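Local structure of minor fimbrium anchoring subunit Mfa2 (Porphyromonas gingivalis, 5NFI) at residues Y142-P156 with G192-L205. The protein anchors the minor (Mfa1) fimbriae of this periodontal pathogen in the outer membrane through its interaction with Mfa1, and regulates fimbrial length. Sequence-based numbering, arbitrary orientation.
Sequences YTNRVTVSVDSLPHP and GDSTCRAFFTTLKL
Lys-204 lays its aliphatic chain across the Tyr-142 ring: CD stands 3.4 Å from the ring centroid in a CH-pi contact, 9° off the normal, and CE follows toward the hydroxyl end. Next along, the Asn-144 amide reaches past the strand end. With CG beside the backbone N (chi1 -67°), ND2 donates to Leu-203 O at 2.7 Å; the acceptor lies in the plane of the amide, while the donor sits above the carbonyl plane. The Leu-205 side chain runs by this amide in the opposing sense, its CD1 3.4 Å from Asn-144 CG. From here the backbones run as an antiparallel ladder, with Asn-144, Val-146, Val-148 and Val-150 in hydrogen-bonded pairs with Thr-202, Phe-200, Ala-198 and Cys-196, each pair closed by two N-H...O bonds.

This ladder sits in a beta-sandwich domain of the fimbrillin superfamily, in the transthyretin clan, and the two faces differ accordingly. Val-146, Val-148, Val-150 and Phe-200 point inward: Val-148 and Val-150 meet Ile-161 and Phe-200 meets Leu-163, both on strand 159-165, while Val-146 touches Ile-252 of strand 249-258. The other face is more polar. There Phe-199, its CG anti to the backbone N (chi1 179°), leans over the neighbouring strand, bringing CZ 3.7 Å from Arg-145 CB, while Thr-147 OG1 meets the ring edge in plane. Arg-197 extends past Thr-147, whose CG2 is 3.6 Å from Arg-197 NE. At the far end Thr-195 OG1 donates to Asp-151 OD1 at 2.8 Å, and Pro-156 folds back to set its CB 3.9 Å from Cys-196 CB.

Farther out, Glu-141 and Asp-249 hold the Arg-145 guanidinium by salt bridges, and Arg-253 takes the second carboxylate oxygen of Asp-151. Tyr-142 OH bonds to Gly-174 O, and Lys-204 NZ pairs with Glu-206.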
ATOM      1  N   TYR A 142       0.378   3.595  -1.204  1.00 45.29           N
ATOM      2  CA  TYR A 142      -0.065   2.304  -0.691  1.00 45.03           C
ATOM      3  C   TYR A 142       1.027   1.604   0.121  1.00 44.93           C
ATOM      4  O   TYR A 142       0.722   0.757   0.955  1.00 42.95           O
ATOM      5  CB  TYR A 142      -0.477   1.378  -1.833  1.00 45.30           C
ATOM      6  CG  TYR A 142      -1.930   1.440  -2.240  1.00 46.41           C
ATOM      7  CD1 TYR A 142      -2.724   2.542  -1.939  1.00 46.79           C
ATOM      8  CD2 TYR A 142      -2.513   0.378  -2.924  1.00 46.26           C
ATOM      9  CE1 TYR A 142      -4.051   2.581  -2.309  1.00 47.15           C
ATOM     10  CE2 TYR A 142      -3.831   0.410  -3.292  1.00 46.65           C
ATOM     11  CZ  TYR A 142      -4.596   1.507  -2.986  1.00 47.65           C
ATOM     12  OH  TYR A 142      -5.921   1.522  -3.365  1.00 49.29           O
ATOM     13  N   THR A 143       2.295   1.920  -0.168  1.00 44.07           N
ATOM     14  CA  THR A 143       3.392   1.454   0.670  1.00 44.25           C
ATOM     15  C   THR A 143       3.336   2.112   2.061  1.00 46.57           C
ATOM     16  O   THR A 143       2.886   3.262   2.231  1.00 48.04           O
ATOM     17  CB  THR A 143       4.775   1.732   0.063  1.00 43.29           C
ATOM     18  OG1 THR A 143       4.719   2.922  -0.726  1.00 43.46           O
ATOM     19  CG2 THR A 143       5.275   0.559  -0.777  1.00 41.92           C
ATOM     20  N   ASN A 144       3.783   1.358   3.055  1.00 46.71           N
ATOM     21  CA  ASN A 144       3.848   1.832   4.425  1.00 46.87           C
ATOM     22  C   ASN A 144       5.164   1.409   4.984  1.00 45.86           C
ATOM     23  O   ASN A 144       5.581   0.282   4.782  1.00 45.26           O
ATOM     24  CB  ASN A 144       2.719   1.268   5.267  1.00 47.29           C
ATOM     25  CG  ASN A 144       1.385   1.789   4.850  1.00 47.37           C
ATOM     26  OD1 ASN A 144       1.027   2.918   5.173  1.00 45.21           O
ATOM     27  ND2 ASN A 144       0.615   0.956   4.157  1.00 46.85           N
ATOM     28  N   ARG A 145       5.817   2.327   5.671  1.00 46.57           N
ATOM     29  CA  ARG A 145       7.076   2.054   6.332  1.00 46.65           C
ATOM     30  C   ARG A 145       6.783   1.909   7.808  1.00 47.80           C
ATOM     31  O   ARG A 145       6.256   2.823   8.440  1.00 49.21           O
ATOM     32  CB  ARG A 145       8.092   3.170   6.064  1.00 46.38           C
ATOM     33  CG  ARG A 145       8.530   3.245   4.610  1.00 45.12           C
ATOM     34  CD  ARG A 145       9.029   4.630   4.262  1.00 46.38           C
ATOM     35  NE  ARG A 145       7.941   5.606   4.261  1.00 47.90           N
ATOM     36  CZ  ARG A 145       7.101   5.801   3.243  1.00 48.55           C
ATOM     37  NH1 ARG A 145       6.132   6.708   3.342  1.00 49.05           N
ATOM     38  NH2 ARG A 145       7.224   5.090   2.124  1.00 48.59           N
ATOM     39  N   VAL A 146       7.096   0.742   8.346  1.00 47.72           N
ATOM     40  CA  VAL A 146       6.731   0.414   9.709  1.00 48.51           C
ATOM     41  C   VAL A 146       7.955   0.018  10.519  1.00 48.75           C
ATOM     42  O   VAL A 146       8.576  -1.012  10.253  1.00 48.80           O
ATOM     43  CB  VAL A 146       5.697  -0.737   9.764  1.00 48.47           C
ATOM     44  CG1 VAL A 146       5.150  -0.876  11.168  1.00 49.54           C
ATOM     45  CG2 VAL A 146       4.559  -0.499   8.782  1.00 47.69           C
ATOM     46  N   THR A 147       8.294   0.846  11.502  1.00 49.32           N
ATOM     47  CA  THR A 147       9.380   0.559  12.419  1.00 50.39           C
ATOM     48  C   THR A 147       8.826   0.005  13.736  1.00 52.26           C
ATOM     49  O   THR A 147       7.862   0.543  14.306  1.00 53.90           O
ATOM     50  CB  THR A 147      10.213   1.812  12.706  1.00 51.20           C
ATOM     51  OG1 THR A 147      10.468   2.504  11.479  1.00 52.16           O
ATOM     52  CG2 THR A 147      11.532   1.443  13.363  1.00 51.30           C
ATOM     53  N   VAL A 148       9.438  -1.060  14.228  1.00 51.81           N
ATOM     54  CA  VAL A 148       8.973  -1.679  15.446  1.00 53.42           C
ATOM     55  C   VAL A 148      10.143  -1.938  16.384  1.00 55.36           C
ATOM     56  O   VAL A 148      11.160  -2.487  15.980  1.00 48.43           O
ATOM     57  CB  VAL A 148       8.245  -2.998  15.162  1.00 53.06           C
ATOM     58  CG1 VAL A 148       7.842  -3.677  16.470  1.00 54.44           C
ATOM     59  CG2 VAL A 148       7.033  -2.751  14.291  1.00 52.47           C
ATOM     60  N   SER A 149       9.994  -1.526  17.640  1.00 56.88           N
ATOM     61  CA  SER A 149      10.988  -1.820  18.654  1.00 57.59           C
ATOM     62  C   SER A 149      10.352  -2.656  19.746  1.00 58.66           C
ATOM     63  O   SER A 149       9.236  -2.363  20.188  1.00 58.10           O
ATOM     64  CB  SER A 149      11.566  -0.534  19.246  1.00 58.39           C
ATOM     65  OG  SER A 149      11.774   0.445  18.247  1.00 57.90           O
ATOM     66  N   VAL A 150      11.048  -3.713  20.156  1.00 60.75           N
ATOM     67  CA  VAL A 150      10.699  -4.413  21.385  1.00 63.81           C
ATOM     68  C   VAL A 150      11.728  -4.057  22.441  1.00 68.12           C
ATOM     69  O   VAL A 150      12.937  -4.202  22.242  1.00 67.23           O
ATOM     70  CB  VAL A 150      10.613  -5.923  21.196  1.00 62.27           C
ATOM     71  CG1 VAL A 150      10.275  -6.595  22.514  1.00 63.37           C
ATOM     72  CG2 VAL A 150       9.538  -6.233  20.195  1.00 61.30           C
ATOM     73  N   ASP A 151      11.203  -3.571  23.556  1.00 74.06           N
ATOM     74  CA  ASP A 151      11.966  -2.912  24.597  1.00 79.84           C
ATOM     75  C   ASP A 151      12.020  -3.705  25.897  1.00 85.61           C
ATOM     76  O   ASP A 151      11.100  -4.462  26.224  1.00 85.64           O
ATOM     77  CB  ASP A 151      11.353  -1.543  24.879  1.00 80.90           C
ATOM     78  CG  ASP A 151      12.384  -0.515  25.212  1.00 81.58           C
ATOM     79  OD1 ASP A 151      13.500  -0.609  24.666  1.00 81.09           O
ATOM     80  OD2 ASP A 151      12.087   0.383  26.020  1.00 83.28           O
ATOM     81  N   SER A 152      13.090  -3.469  26.653  1.00 90.38           N
ATOM     82  CA  SER A 152      13.306  -4.089  27.951  1.00 91.04           C
ATOM     83  C   SER A 152      13.152  -5.600  27.831  1.00 90.26           C
ATOM     84  O   SER A 152      12.130  -6.174  28.204  1.00 91.23           O
ATOM     85  CB  SER A 152      12.351  -3.506  28.996  1.00 92.70           C
ATOM     86  OG  SER A 152      11.006  -3.529  28.555  1.00 92.45           O
ATOM     87  N   LEU A 153      14.188  -6.234  27.303  1.00 84.70           N
ATOM     88  CA  LEU A 153      14.115  -7.623  26.888  1.00 79.83           C
ATOM     89  C   LEU A 153      15.508  -8.229  26.968  1.00 76.91           C
ATOM     90  O   LEU A 153      16.415  -7.782  26.278  1.00 77.13           O
ATOM     91  CB  LEU A 153      13.550  -7.700  25.462  1.00 76.50           C
ATOM     92  CG  LEU A 153      13.169  -8.999  24.762  1.00 74.61           C
ATOM     93  CD1 LEU A 153      11.848  -9.528  25.260  1.00 75.03           C
ATOM     94  CD2 LEU A 153      13.085  -8.726  23.283  1.00 72.68           C
ATOM     95  N   PRO A 154      15.698  -9.235  27.827  1.00 74.72           N
ATOM     96  CA  PRO A 154      17.043  -9.800  27.897  1.00 72.89           C
ATOM     97  C   PRO A 154      17.353 -10.553  26.618  1.00 69.22           C
ATOM     98  O   PRO A 154      16.462 -11.208  26.072  1.00 68.54           O
ATOM     99  CB  PRO A 154      16.968 -10.748  29.100  1.00 74.63           C
ATOM    100  CG  PRO A 154      15.551 -11.182  29.126  1.00 75.31           C
ATOM    101  CD  PRO A 154      14.738  -9.995  28.642  1.00 75.21           C
ATOM    102  N   HIS A 155      18.586 -10.450  26.142  1.00 66.90           N
ATOM    103  CA  HIS A 155      18.970 -11.111  24.898  1.00 64.70           C
ATOM    104  C   HIS A 155      18.090 -10.734  23.696  1.00 62.61           C
ATOM    105  O   HIS A 155      17.506 -11.617  23.056  1.00 62.24           O
ATOM    106  CB  HIS A 155      18.936 -12.620  25.090  1.00 64.09           C
ATOM    107  CG  HIS A 155      19.672 -13.078  26.298  1.00 65.01           C
ATOM    108  ND1 HIS A 155      20.990 -12.755  26.525  1.00 65.40           N
ATOM    109  CD2 HIS A 155      19.275 -13.826  27.354  1.00 66.25           C
ATOM    110  CE1 HIS A 155      21.379 -13.290  27.670  1.00 66.89           C
ATOM    111  NE2 HIS A 155      20.360 -13.953  28.187  1.00 67.57           N
ATOM    112  N   PRO A 156      18.007  -9.433  23.374  1.00 60.92           N
ATOM    113  CA  PRO A 156      17.102  -9.012  22.294  1.00 60.07           C
ATOM    114  C   PRO A 156      17.431  -9.639  20.943  1.00 59.18           C
ATOM    115  O   PRO A 156      16.587  -9.626  20.056  1.00 59.23           O
ATOM    116  CB  PRO A 156      17.295  -7.487  22.239  1.00 59.89           C
ATOM    117  CG  PRO A 156      18.654  -7.254  22.869  1.00 60.71           C
ATOM    118  CD  PRO A 156      18.801  -8.316  23.911  1.00 61.25           C
ATOM    119  N   GLY A 192      19.450  -1.445  21.722  1.00 85.41           N
ATOM    120  CA  GLY A 192      19.830  -1.304  23.116  1.00 88.93           C
ATOM    121  C   GLY A 192      20.306  -2.613  23.717  1.00 91.35           C
ATOM    122  O   GLY A 192      20.272  -3.649  23.054  1.00 89.35           O
ATOM    123  N   ASP A 193      20.751  -2.569  24.970  1.00 94.70           N
ATOM    124  CA  ASP A 193      21.069  -3.788  25.696  1.00 94.72           C
ATOM    125  C   ASP A 193      19.848  -4.683  25.788  1.00 90.94           C
ATOM    126  O   ASP A 193      19.964  -5.904  25.855  1.00 90.89           O
ATOM    127  CB  ASP A 193      21.579  -3.471  27.099  1.00 97.91           C
ATOM    128  CG  ASP A 193      23.050  -3.130  27.122  1.00101.28           C
ATOM    129  OD1 ASP A 193      23.867  -4.030  26.823  1.00102.14           O
ATOM    130  OD2 ASP A 193      23.389  -1.970  27.447  1.00102.93           O
ATOM    131  N   SER A 194      18.678  -4.056  25.784  1.00 87.72           N
ATOM    132  CA  SER A 194      17.422  -4.748  25.996  1.00 85.04           C
ATOM    133  C   SER A 194      16.430  -4.409  24.904  1.00 79.66           C
ATOM    134  O   SER A 194      15.234  -4.643  25.055  1.00 78.77           O
ATOM    135  CB  SER A 194      16.839  -4.369  27.351  1.00 88.07           C
ATOM    136  OG  SER A 194      16.301  -3.055  27.304  1.00 89.72           O
ATOM    137  N   THR A 195      16.933  -3.847  23.808  1.00 76.29           N
ATOM    138  CA  THR A 195      16.071  -3.343  22.742  1.00 71.30           C
ATOM    139  C   THR A 195      16.427  -3.867  21.351  1.00 67.52           C
ATOM    140  O   THR A 195      17.593  -3.904  20.963  1.00 66.78           O
ATOM    141  CB  THR A 195      16.099  -1.813  22.685  1.00 71.41           C
ATOM    142  OG1 THR A 195      16.130  -1.277  24.013  1.00 73.26           O
ATOM    143  CG2 THR A 195      14.869  -1.293  21.962  1.00 69.92           C
ATOM    144  N   CYS A 196      15.401  -4.260  20.601  1.00 65.04           N
ATOM    145  CA  CYS A 196      15.580  -4.726  19.227  1.00 62.88           C
ATOM    146  C   CYS A 196      14.654  -3.944  18.303  1.00 62.09           C
ATOM    147  O   CYS A 196      13.478  -3.764  18.608  1.00 61.86           O
ATOM    148  CB  CYS A 196      15.302  -6.236  19.113  1.00 61.18           C
ATOM    149  SG  CYS A 196      15.659  -6.927  17.474  1.00120.12           S
ATOM    150  N   ARG A 197      15.185  -3.489  17.172  1.00 62.31           N
ATOM    151  CA  ARG A 197      14.452  -2.635  16.242  1.00 61.76           C
ATOM    152  C   ARG A 197      14.396  -3.300  14.873  1.00 60.59           C
ATOM    153  O   ARG A 197      15.399  -3.797  14.391  1.00 61.18           O
ATOM    154  CB  ARG A 197      15.122  -1.263  16.149  1.00 63.72           C
ATOM    155  CG  ARG A 197      14.202  -0.087  15.835  1.00 65.20           C
ATOM    156  CD  ARG A 197      15.044   1.185  15.691  1.00 68.38           C
ATOM    157  NE  ARG A 197      14.285   2.426  15.493  1.00 70.42           N
ATOM    158  CZ  ARG A 197      13.770   3.156  16.485  1.00 72.69           C
ATOM    159  NH1 ARG A 197      13.898   2.747  17.750  1.00 73.42           N
ATOM    160  NH2 ARG A 197      13.111   4.287  16.220  1.00 73.62           N
ATOM    161  N   ALA A 198      13.222  -3.308  14.252  1.00 59.53           N
ATOM    162  CA  ALA A 198      13.022  -3.894  12.937  1.00 58.80           C
ATOM    163  C   ALA A 198      12.320  -2.899  11.998  1.00 58.64           C
ATOM    164  O   ALA A 198      11.425  -2.153  12.419  1.00 58.43           O
ATOM    165  CB  ALA A 198      12.219  -5.178  13.052  1.00 58.30           C
ATOM    166  N   PHE A 199      12.727  -2.886  10.725  1.00 57.49           N
ATOM    167  CA  PHE A 199      12.084  -2.017   9.743  1.00 55.30           C
ATOM    168  C   PHE A 199      11.449  -2.801   8.586  1.00 53.16           C
ATOM    169  O   PHE A 199      12.112  -3.592   7.912  1.00 53.38           O
ATOM    170  CB  PHE A 199      13.079  -0.999   9.200  1.00 55.72           C
ATOM    171  CG  PHE A 199      12.491  -0.074   8.170  1.00 55.99           C
ATOM    172  CD1 PHE A 199      11.806   1.063   8.553  1.00 56.26           C
ATOM    173  CD2 PHE A 199      12.613  -0.351   6.812  1.00 55.97           C
ATOM    174  CE1 PHE A 199      11.263   1.914   7.594  1.00 56.79           C
ATOM    175  CE2 PHE A 199      12.067   0.483   5.860  1.00 56.07           C
ATOM    176  CZ  PHE A 199      11.396   1.618   6.247  1.00 56.41           C
ATOM    177  N   PHE A 200      10.160  -2.567   8.367  1.00 51.15           N
ATOM    178  CA  PHE A 200       9.411  -3.252   7.321  1.00 50.07           C
ATOM    179  C   PHE A 200       8.885  -2.256   6.292  1.00 48.52           C
ATOM    180  O   PHE A 200       8.433  -1.164   6.641  1.00 48.90           O
ATOM    181  CB  PHE A 200       8.218  -4.025   7.901  1.00 50.79           C
ATOM    182  CG  PHE A 200       8.581  -4.987   8.977  1.00 51.68           C
ATOM    183  CD1 PHE A 200       8.738  -4.559  10.284  1.00 52.00           C
ATOM    184  CD2 PHE A 200       8.759  -6.325   8.690  1.00 52.17           C
ATOM    185  CE1 PHE A 200       9.075  -5.454  11.280  1.00 52.34           C
ATOM    186  CE2 PHE A 200       9.098  -7.233   9.687  1.00 52.08           C
ATOM    187  CZ  PHE A 200       9.260  -6.804  10.972  1.00 52.24           C
ATOM    188  N   THR A 201       8.928  -2.628   5.024  1.00 46.55           N
ATOM    189  CA  THR A 201       8.154  -1.894   4.060  1.00 45.92           C
ATOM    190  C   THR A 201       7.070  -2.826   3.555  1.00 45.03           C
ATOM    191  O   THR A 201       7.349  -3.853   2.921  1.00 45.52           O
ATOM    192  CB  THR A 201       8.993  -1.363   2.886  1.00 47.13           C
ATOM    193  OG1 THR A 201      10.059  -0.553   3.385  1.00 47.86           O
ATOM    194  CG2 THR A 201       8.119  -0.517   1.987  1.00 47.29           C
ATOM    195  N   THR A 202       5.828  -2.486   3.850  1.00 43.46           N
ATOM    196  CA  THR A 202       4.744  -3.339   3.431  1.00 43.12           C
ATOM    197  C   THR A 202       3.844  -2.552   2.490  1.00 43.74           C
ATOM    198  O   THR A 202       4.076  -1.373   2.250  1.00 44.15           O
ATOM    199  CB  THR A 202       3.951  -3.871   4.638  1.00 42.67           C
ATOM    200  OG1 THR A 202       2.898  -4.729   4.184  1.00 43.93           O
ATOM    201  CG2 THR A 202       3.354  -2.731   5.428  1.00 42.28           C
ATOM    202  N   LEU A 203       2.821  -3.187   1.948  1.00 43.93           N
ATOM    203  CA  LEU A 203       1.937  -2.453   1.077  1.00 45.73           C
ATOM    204  C   LEU A 203       0.770  -1.955   1.918  1.00 47.30           C
ATOM    205  O   LEU A 203       0.988  -1.460   3.025  1.00 47.30           O
ATOM    206  CB  LEU A 203       1.497  -3.306  -0.113  1.00 46.19           C
ATOM    207  CG  LEU A 203       2.692  -3.705  -0.991  1.00 45.84           C
ATOM    208  CD1 LEU A 203       2.278  -4.636  -2.099  1.00 46.30           C
ATOM    209  CD2 LEU A 203       3.372  -2.465  -1.568  1.00 46.52           C
ATOM    210  N   LYS A 204      -0.450  -2.052   1.393  1.00 48.78           N
ATOM    211  CA  LYS A 204      -1.594  -1.342   1.972  1.00 49.72           C
ATOM    212  C   LYS A 204      -2.006  -1.893   3.338  1.00 49.31           C
ATOM    213  O   LYS A 204      -2.078  -3.107   3.549  1.00 48.56           O
ATOM    214  CB  LYS A 204      -2.785  -1.384   1.006  1.00 51.52           C
ATOM    215  CG  LYS A 204      -3.996  -0.570   1.438  1.00 52.92           C
ATOM    216  CD  LYS A 204      -4.253   0.571   0.479  1.00 54.54           C
ATOM    217  CE  LYS A 204      -5.732   0.726   0.158  1.00 57.23           C
ATOM    218  NZ  LYS A 204      -6.549   1.095   1.363  1.00 58.24           N
ATOM    219  N   LEU A 205      -2.267  -0.978   4.264  1.00 50.12           N
ATOM    220  CA  LEU A 205      -2.734  -1.347   5.584  1.00 51.23           C
ATOM    221  C   LEU A 205      -4.193  -0.999   5.745  1.00 53.97           C
ATOM    222  O   LEU A 205      -4.544   0.143   5.989  1.00 54.47           O
ATOM    223  CB  LEU A 205      -1.919  -0.642   6.661  1.00 50.39           C
ATOM    224  CG  LEU A 205      -0.428  -0.918   6.559  1.00 49.28           C
ATOM    225  CD1 LEU A 205       0.312  -0.059   7.547  1.00 48.97           C
ATOM    226  CD2 LEU A 205      -0.165  -2.383   6.791  1.00 48.65           C
TER